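Local coordinates for protein NAD-dependent aldehyde dehydrogenase (Burkholderia multivorans, PDB 5UJU) that probably oxidises aldehydes to carboxylic acids with NAD+ as the electron acceptor, at residues K94-P97 and D98-I101; Y139-M142 and H143-Q147; A547-V550 and A551-R555. All coordinates share one frame; numbering follows the deposited sequence.

In the fold
All three interactions are local, each joining residues a few positions apart where a helix starts or stops. Interaction 1 opens helix 97-132 and is partly buried, its centre about 26 Å from that of the chain; interaction 2 ends helix 134-145, the next helix along, and is buried at about 15 Å. Interaction 3 leads from the short helix 547-550 into strand 554-562, about 18 Å out, and is also buried although it borders the second subunit. A hydroxyl accepts a capping bond in interaction 1, two hydroxyls donate to carbonyls in interaction 2, and an arginine takes that part in interaction 3. Nearest atoms of any two contacts stay at least about 16 Å apart.

Interaction 1. Residues K94-P97 and D98-I101; sequences KSTP and DALI
T96 and A99 meet through a capping hydrogen bond: the amide of A99 donates to T96 OG1 at 3.0 Å, with an N-H...O angle of 165°. T96 therefore occupies the N-cap of the helix that follows, and its hydroxyl takes up an amide of the first turn. A chi1 of 66° sets OG1 between the backbone N and the carbonyl carbon of T96, which directs it at the amide; the methyl CB of A99 lies alongside, 3.4 Å from T96 OG1.

Backbone bonds complete the turn. L100 N donates to T96 O at 3.1 Å, and I101 N donates to P97 O at 2.8 Å and 166°, the i to i+4 spacing of an alpha helix. P97, at the first helical position, has no amide hydrogen to offer, so its ring costs the helix no bond there.

The other contacts involve side-chain carbons. A nonpolar one joins the first turn to the residue before the N-cap, the branch CD2 of L100 packing on S95 CB at 3.7 Å. CG1 of I101 passes beside P97 O at 3.3 Å, on the same carbonyl that its own amide grips.

Within the fold, this start of helix 97-132 follows strand 92-93. The side chains of P97 and I101 pack on helix 278-285, through L284 in both cases, while L100 meets Q70 and L271. S95 OG is hydrogen-bonded to P71 O, tying the approach to the helix to a neighbouring loop.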
loop_
_atom_site.group_PDB
_atom_site.type_symbol
_atom_site.label_atom_id
_atom_site.label_comp_id
_atom_site.label_asym_id
_atom_site.label_seq_id
_atom_site.Cartn_x
_atom_site.Cartn_y
_atom_site.Cartn_z
ATOM N N LYS A 94 -19.025 -26.763 -10.651
ATOM C CA LYS A 94 -17.564 -26.775 -10.621
ATOM C C LYS A 94 -16.998 -26.037 -11.840
ATOM O O LYS A 94 -17.314 -26.383 -12.987
ATOM C CB LYS A 94 -17.060 -28.211 -10.575
ATOM C CG LYS A 94 -15.550 -28.346 -10.435
ATOM C CD LYS A 94 -15.152 -29.813 -10.420
ATOM C CE LYS A 94 -13.656 -30.003 -10.655
ATOM N NZ LYS A 94 -12.869 -30.029 -9.404
ATOM N N SER A 95 -16.187 -25.009 -11.596
ATOM C CA SER A 95 -15.513 -24.260 -12.649
ATOM C C SER A 95 -14.008 -24.353 -12.456
ATOM O O SER A 95 -13.518 -24.601 -11.355
ATOM C CB SER A 95 -15.922 -22.783 -12.662
ATOM O OG SER A 95 -17.324 -22.645 -12.693
ATOM N N THR A 96 -13.285 -24.182 -13.520
ATOM C CA THR A 96 -11.848 -24.162 -13.328
ATOM C C THR A 96 -11.358 -22.745 -13.090
ATOM O O THR A 96 -12.002 -21.772 -13.496
ATOM C CB THR A 96 -11.139 -24.750 -14.541
ATOM O OG1 THR A 96 -11.349 -23.900 -15.675
ATOM C CG2 THR A 96 -11.641 -26.154 -14.828
ATOM N N PRO A 97 -10.215 -22.597 -12.417
ATOM C CA PRO A 97 -9.582 -21.269 -12.347
ATOM C C PRO A 97 -9.396 -20.643 -13.717
ATOM O O PRO A 97 -9.665 -19.451 -13.898
ATOM C CB PRO A 97 -8.237 -21.563 -11.666
ATOM C CG PRO A 97 -8.508 -22.762 -10.813
ATOM C CD PRO A 97 -9.547 -23.585 -11.541
ATOM N N ASP A 98 -8.938 -21.440 -14.687
ATOM C CA ASP A 98 -8.771 -20.978 -16.059
ATOM C C ASP A 98 -10.039 -20.330 -16.605
ATOM O O ASP A 98 -10.009 -19.199 -17.106
ATOM C CB ASP A 98 -8.379 -22.167 -16.923
ATOM C CG ASP A 98 -7.183 -21.886 -17.763
ATOM O OD1 ASP A 98 -7.353 -21.234 -18.810
ATOM O OD2 ASP A 98 -6.074 -22.297 -17.357
ATOM N N ALA A 99 -11.162 -21.043 -16.524
ATOM C CA ALA A 99 -12.420 -20.523 -17.058
ATOM C C ALA A 99 -12.856 -19.253 -16.334
ATOM O O ALA A 99 -13.355 -18.315 -16.962
ATOM C CB ALA A 99 -13.509 -21.590 -16.969
ATOM N N LEU A 100 -12.677 -19.197 -15.011
ATOM C CA LEU A 100 -13.153 -18.023 -14.286
ATOM C C LEU A 100 -12.238 -16.832 -14.517
ATOM O O LEU A 100 -12.702 -15.691 -14.574
ATOM C CB LEU A 100 -13.285 -18.326 -12.792
ATOM C CG LEU A 100 -14.310 -19.383 -12.387
ATOM C CD1 LEU A 100 -14.390 -19.440 -10.851
ATOM C CD2 LEU A 100 -15.690 -19.094 -12.972
ATOM N N ILE A 101 -10.933 -17.068 -14.644
ATOM C CA ILE A 101 -10.037 -15.974 -15.006
ATOM C C ILE A 101 -10.411 -15.403 -16.377
ATOM O O ILE A 101 -10.426 -14.177 -16.570
ATOM C CB ILE A 101 -8.575 -16.444 -14.972
ATOM C CG1 ILE A 101 -8.090 -16.574 -13.521
ATOM C CG2 ILE A 101 -7.685 -15.499 -15.783
ATOM C CD1 ILE A 101 -6.718 -17.181 -13.407
#

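Interaction 2. Residues Y139-M142 and H143-Q147; sequences YSVM and HTTGQ
The C-terminal turn of helix 134-145 is where V141 meets T144 and T145, and the carbonyl of V141 is its focus. Three donors converge on V141 O. T145 N comes nearly along the C=O axis, at 2.8 Å. The other two stand out of the carbonyl plane on opposite faces, T144 N over one at 3.2 Å and T145 OG1 over the other at 2.7 Å. T145 OG1 reaches it because chi1 of 71° folds the hydroxyl back over the preceding turn. That oxygen also accepts from Q147 N at 3.2 Å, so one hydroxyl joins the last turn to the chain leaving it. T144 uses its hydroxyl more simply, donating to S140 O at 2.8 Å in the carbonyl plane, on a lone pair.

On another side of the turn, the M142 and H143 side chains run alongside each other in the same direction. With CG anti to the backbone N and the chain extended beyond it, M142 follows the imidazole: CG stands over one face, 4.3 Å from the ring centroid and 15° off the normal, a CH-pi contact, while SD approaches obliquely. H143 ND1 is hydrogen-bonded to S82 OG, which helps fix the ring's rotation. M142 CG also touches Q147 O, and V141 CG1 meets Q147 OE1 at 3.5 Å.

G146 is the first residue to leave helical angles, with a phi of 87°, and its amide donates to M142 O. A positive-phi glycine behind the last turn is a common way to end an alpha helix; here it is joined by an ST turn at T145.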
loop_
_atom_site.group_PDB
_atom_site.type_symbol
_atom_site.label_atom_id
_atom_site.label_comp_id
_atom_site.label_asym_id
_atom_site.label_seq_id
_atom_site.Cartn_x
_atom_site.Cartn_y
_atom_site.Cartn_z
ATOM N N TYR A 139 -28.681 -18.154 8.592
ATOM C CA TYR A 139 -28.802 -19.608 8.659
ATOM C C TYR A 139 -27.666 -20.311 7.921
ATOM O O TYR A 139 -27.171 -21.350 8.377
ATOM C CB TYR A 139 -30.163 -20.053 8.116
ATOM C CG TYR A 139 -31.273 -19.829 9.120
ATOM C CD1 TYR A 139 -31.326 -20.582 10.286
ATOM C CD2 TYR A 139 -32.269 -18.880 8.902
ATOM C CE1 TYR A 139 -32.330 -20.391 11.221
ATOM C CE2 TYR A 139 -33.286 -18.685 9.831
ATOM C CZ TYR A 139 -33.306 -19.444 10.992
ATOM O OH TYR A 139 -34.301 -19.267 11.929
ATOM N N SER A 140 -27.224 -19.760 6.791
ATOM C CA SER A 140 -26.130 -20.403 6.072
ATOM C C SER A 140 -24.823 -20.331 6.852
ATOM O O SER A 140 -23.997 -21.246 6.760
ATOM C CB SER A 140 -25.950 -19.768 4.692
ATOM O OG SER A 140 -25.368 -18.476 4.770
ATOM N N VAL A 141 -24.614 -19.250 7.606
ATOM C CA VAL A 141 -23.428 -19.135 8.450
ATOM C C VAL A 141 -23.523 -20.093 9.635
ATOM O O VAL A 141 -22.554 -20.791 9.972
ATOM C CB VAL A 141 -23.253 -17.665 8.886
ATOM C CG1 VAL A 141 -22.298 -17.531 10.094
ATOM C CG2 VAL A 141 -22.763 -16.824 7.685
ATOM N N MET A 142 -24.702 -20.162 10.260
ATOM C CA MET A 142 -24.914 -21.053 11.394
ATOM C C MET A 142 -24.575 -22.492 11.031
ATOM O O MET A 142 -23.842 -23.168 11.759
ATOM C CB MET A 142 -26.366 -20.942 11.870
ATOM C CG MET A 142 -26.751 -21.895 12.997
ATOM S SD MET A 142 -28.460 -21.691 13.536
ATOM C CE MET A 142 -28.599 -23.083 14.657
ATOM N N HIS A 143 -25.066 -22.969 9.885
ATOM C CA HIS A 143 -24.884 -24.369 9.533
ATOM C C HIS A 143 -23.650 -24.618 8.683
ATOM O O HIS A 143 -23.515 -25.704 8.113
ATOM C CB HIS A 143 -26.147 -24.914 8.867
ATOM C CG HIS A 143 -27.284 -25.047 9.829
ATOM N ND1 HIS A 143 -27.303 -26.007 10.819
ATOM C CD2 HIS A 143 -28.399 -24.299 10.009
ATOM C CE1 HIS A 143 -28.403 -25.873 11.536
ATOM N NE2 HIS A 143 -29.084 -24.842 11.069
ATOM N N THR A 144 -22.730 -23.668 8.618
ATOM C CA THR A 144 -21.394 -24.008 8.149
ATOM C C THR A 144 -20.328 -23.739 9.193
ATOM O O THR A 144 -19.438 -24.570 9.379
ATOM C CB THR A 144 -21.025 -23.248 6.853
ATOM O OG1 THR A 144 -21.230 -21.841 7.027
ATOM C CG2 THR A 144 -21.867 -23.740 5.705
ATOM N N THR A 145 -20.409 -22.605 9.889
ATOM C CA THR A 145 -19.390 -22.216 10.859
ATOM C C THR A 145 -19.667 -22.733 12.261
ATOM O O THR A 145 -18.736 -22.807 13.068
ATOM C CB THR A 145 -19.271 -20.692 10.929
ATOM O OG1 THR A 145 -20.438 -20.153 11.574
ATOM C CG2 THR A 145 -19.149 -20.108 9.528
ATOM N N GLY A 146 -20.915 -23.056 12.578
ATOM C CA GLY A 146 -21.284 -23.464 13.917
ATOM C C GLY A 146 -21.642 -22.333 14.853
ATOM O O GLY A 146 -21.914 -22.590 16.039
ATOM N N GLN A 147 -21.635 -21.088 14.373
ATOM C CA GLN A 147 -22.046 -19.973 15.212
ATOM C C GLN A 147 -23.509 -20.117 15.613
ATOM O O GLN A 147 -24.357 -20.505 14.802
ATOM C CB GLN A 147 -21.825 -18.641 14.484
ATOM C CG GLN A 147 -20.377 -18.196 14.501
ATOM C CD GLN A 147 -20.082 -17.025 13.588
ATOM O OE1 GLN A 147 -20.983 -16.350 13.096
ATOM N NE2 GLN A 147 -18.804 -16.761 13.380
#

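Interaction 3. Residues A547-V550 and A551-R555; sequences AAFV and ANRFR
The chain leaves the weakly bonded helix 547-550 with A551 N donating to A547 O at 2.9 Å, then reverses through a type I beta turn from V550 to R553, closed by R553 N to V550 O at 3.0 Å.

R553 turns back on F549, its chain extended from CG to NE. NE donates to F549 O at 2.7 Å and 163°, in the carbonyl plane and nearly in that of the guanidinium; NH2 adds a weak second bond to the same oxygen. F549 swings away from its own amide nitrogen, carrying its ring under the guanidinium: R553 NH2 lies over one face, 3.4 Å from F549 CE1. R553 CZ stands 4.5 Å from the ring centroid, a cation-pi contact with the planes 59° apart. A water accepts from N552 N and donates to A548 O at 2.8 Å, bridging helix and turn.

R553 NH1 makes salt bridges to D228 and D294, which probably balance its charge and hold the guanidinium in place. F549 and V550 pack on helix 217-230, and V550 also on helix 158-175. Beyond the turn, R555 pairs by backbone with V203 of strand 191-211 and forms a salt bridge to D546 of the second subunit.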
loop_
_atom_site.group_PDB
_atom_site.type_symbol
_atom_site.label_atom_id
_atom_site.label_comp_id
_atom_site.label_asym_id
_atom_site.label_seq_id
_atom_site.Cartn_x
_atom_site.Cartn_y
_atom_site.Cartn_z
ATOM N N ALA A 547 -6.623 3.662 4.918
ATOM C CA ALA A 547 -6.252 4.120 3.581
ATOM C C ALA A 547 -5.359 3.112 2.876
ATOM O O ALA A 547 -5.531 2.857 1.683
ATOM C CB ALA A 547 -5.569 5.485 3.656
ATOM N N ALA A 548 -4.384 2.542 3.588
ATOM C CA ALA A 548 -3.495 1.582 2.949
ATOM C C ALA A 548 -4.262 0.358 2.468
ATOM O O ALA A 548 -3.831 -0.311 1.527
ATOM C CB ALA A 548 -2.379 1.154 3.908
ATOM N N PHE A 549 -5.407 0.064 3.089
ATOM C CA PHE A 549 -6.175 -1.114 2.719
ATOM C C PHE A 549 -6.806 -0.986 1.328
ATOM O O PHE A 549 -7.123 -2.021 0.733
ATOM C CB PHE A 549 -7.257 -1.399 3.769
ATOM C CG PHE A 549 -7.979 -2.715 3.568
ATOM C CD1 PHE A 549 -7.319 -3.918 3.767
ATOM C CD2 PHE A 549 -9.307 -2.743 3.170
ATOM C CE1 PHE A 549 -7.976 -5.130 3.584
ATOM C CE2 PHE A 549 -9.975 -3.945 2.991
ATOM C CZ PHE A 549 -9.308 -5.146 3.197
ATOM N N VAL A 550 -6.976 0.230 0.805
ATOM C CA VAL A 550 -7.640 0.437 -0.492
ATOM C C VAL A 550 -6.812 1.231 -1.498
ATOM O O VAL A 550 -7.054 1.110 -2.721
ATOM C CB VAL A 550 -9.007 1.132 -0.299
ATOM C CG1 VAL A 550 -9.917 0.324 0.586
ATOM C CG2 VAL A 550 -8.822 2.554 0.238
ATOM N N ALA A 551 -5.858 2.068 -1.083
ATOM C CA ALA A 551 -5.268 3.058 -1.982
ATOM C C ALA A 551 -4.451 2.441 -3.106
ATOM O O ALA A 551 -4.188 3.119 -4.104
ATOM C CB ALA A 551 -4.378 4.030 -1.204
ATOM N N ASN A 552 -4.026 1.194 -2.966
ATOM C CA ASN A 552 -3.236 0.538 -3.996
ATOM C C ASN A 552 -4.080 -0.324 -4.936
ATOM O O ASN A 552 -3.518 -0.962 -5.824
ATOM C CB ASN A 552 -2.153 -0.337 -3.364
ATOM C CG ASN A 552 -0.845 -0.268 -4.109
ATOM O OD1 ASN A 552 -0.675 0.536 -5.029
ATOM N ND2 ASN A 552 0.096 -1.115 -3.719
ATOM N N ARG A 553 -5.396 -0.414 -4.729
ATOM C CA ARG A 553 -6.211 -1.315 -5.549
ATOM C C ARG A 553 -6.647 -0.694 -6.869
ATOM O O ARG A 553 -7.237 -1.395 -7.703
ATOM C CB ARG A 553 -7.446 -1.779 -4.762
ATOM C CG ARG A 553 -7.092 -2.432 -3.392
ATOM C CD ARG A 553 -8.343 -2.990 -2.706
ATOM N NE ARG A 553 -8.036 -3.496 -1.368
ATOM C CZ ARG A 553 -8.011 -4.782 -1.022
ATOM N NH1 ARG A 553 -8.290 -5.741 -1.906
ATOM N NH2 ARG A 553 -7.698 -5.113 0.230
ATOM N N PHE A 554 -6.375 0.589 -7.074
ATOM C CA PHE A 554 -6.577 1.260 -8.353
ATOM C C PHE A 554 -5.306 2.036 -8.643
ATOM O O PHE A 554 -4.489 2.279 -7.743
ATOM C CB PHE A 554 -7.783 2.229 -8.324
ATOM C CG PHE A 554 -7.589 3.374 -7.370
ATOM C CD1 PHE A 554 -7.074 4.590 -7.811
ATOM C CD2 PHE A 554 -7.854 3.216 -6.018
ATOM C CE1 PHE A 554 -6.858 5.637 -6.925
ATOM C CE2 PHE A 554 -7.630 4.257 -5.123
ATOM C CZ PHE A 554 -7.136 5.468 -5.575
ATOM N N ARG A 555 -5.133 2.409 -9.909
ATOM C CA ARG A 555 -4.057 3.295 -10.319
ATOM C C ARG A 555 -4.666 4.437 -11.124
ATOM O O ARG A 555 -5.858 4.427 -11.444
ATOM C CB ARG A 555 -2.977 2.546 -11.119
ATOM C CG ARG A 555 -2.338 1.334 -10.411
ATOM C CD ARG A 555 -1.273 1.726 -9.361
ATOM N NE ARG A 555 -1.880 2.322 -8.173
ATOM C CZ ARG A 555 -1.310 3.259 -7.424
ATOM N NH1 ARG A 555 -0.105 3.711 -7.734
ATOM N NH2 ARG A 555 -1.959 3.757 -6.373
HETATM O O HOH W 1 -4.676 -0.965 -1.034
#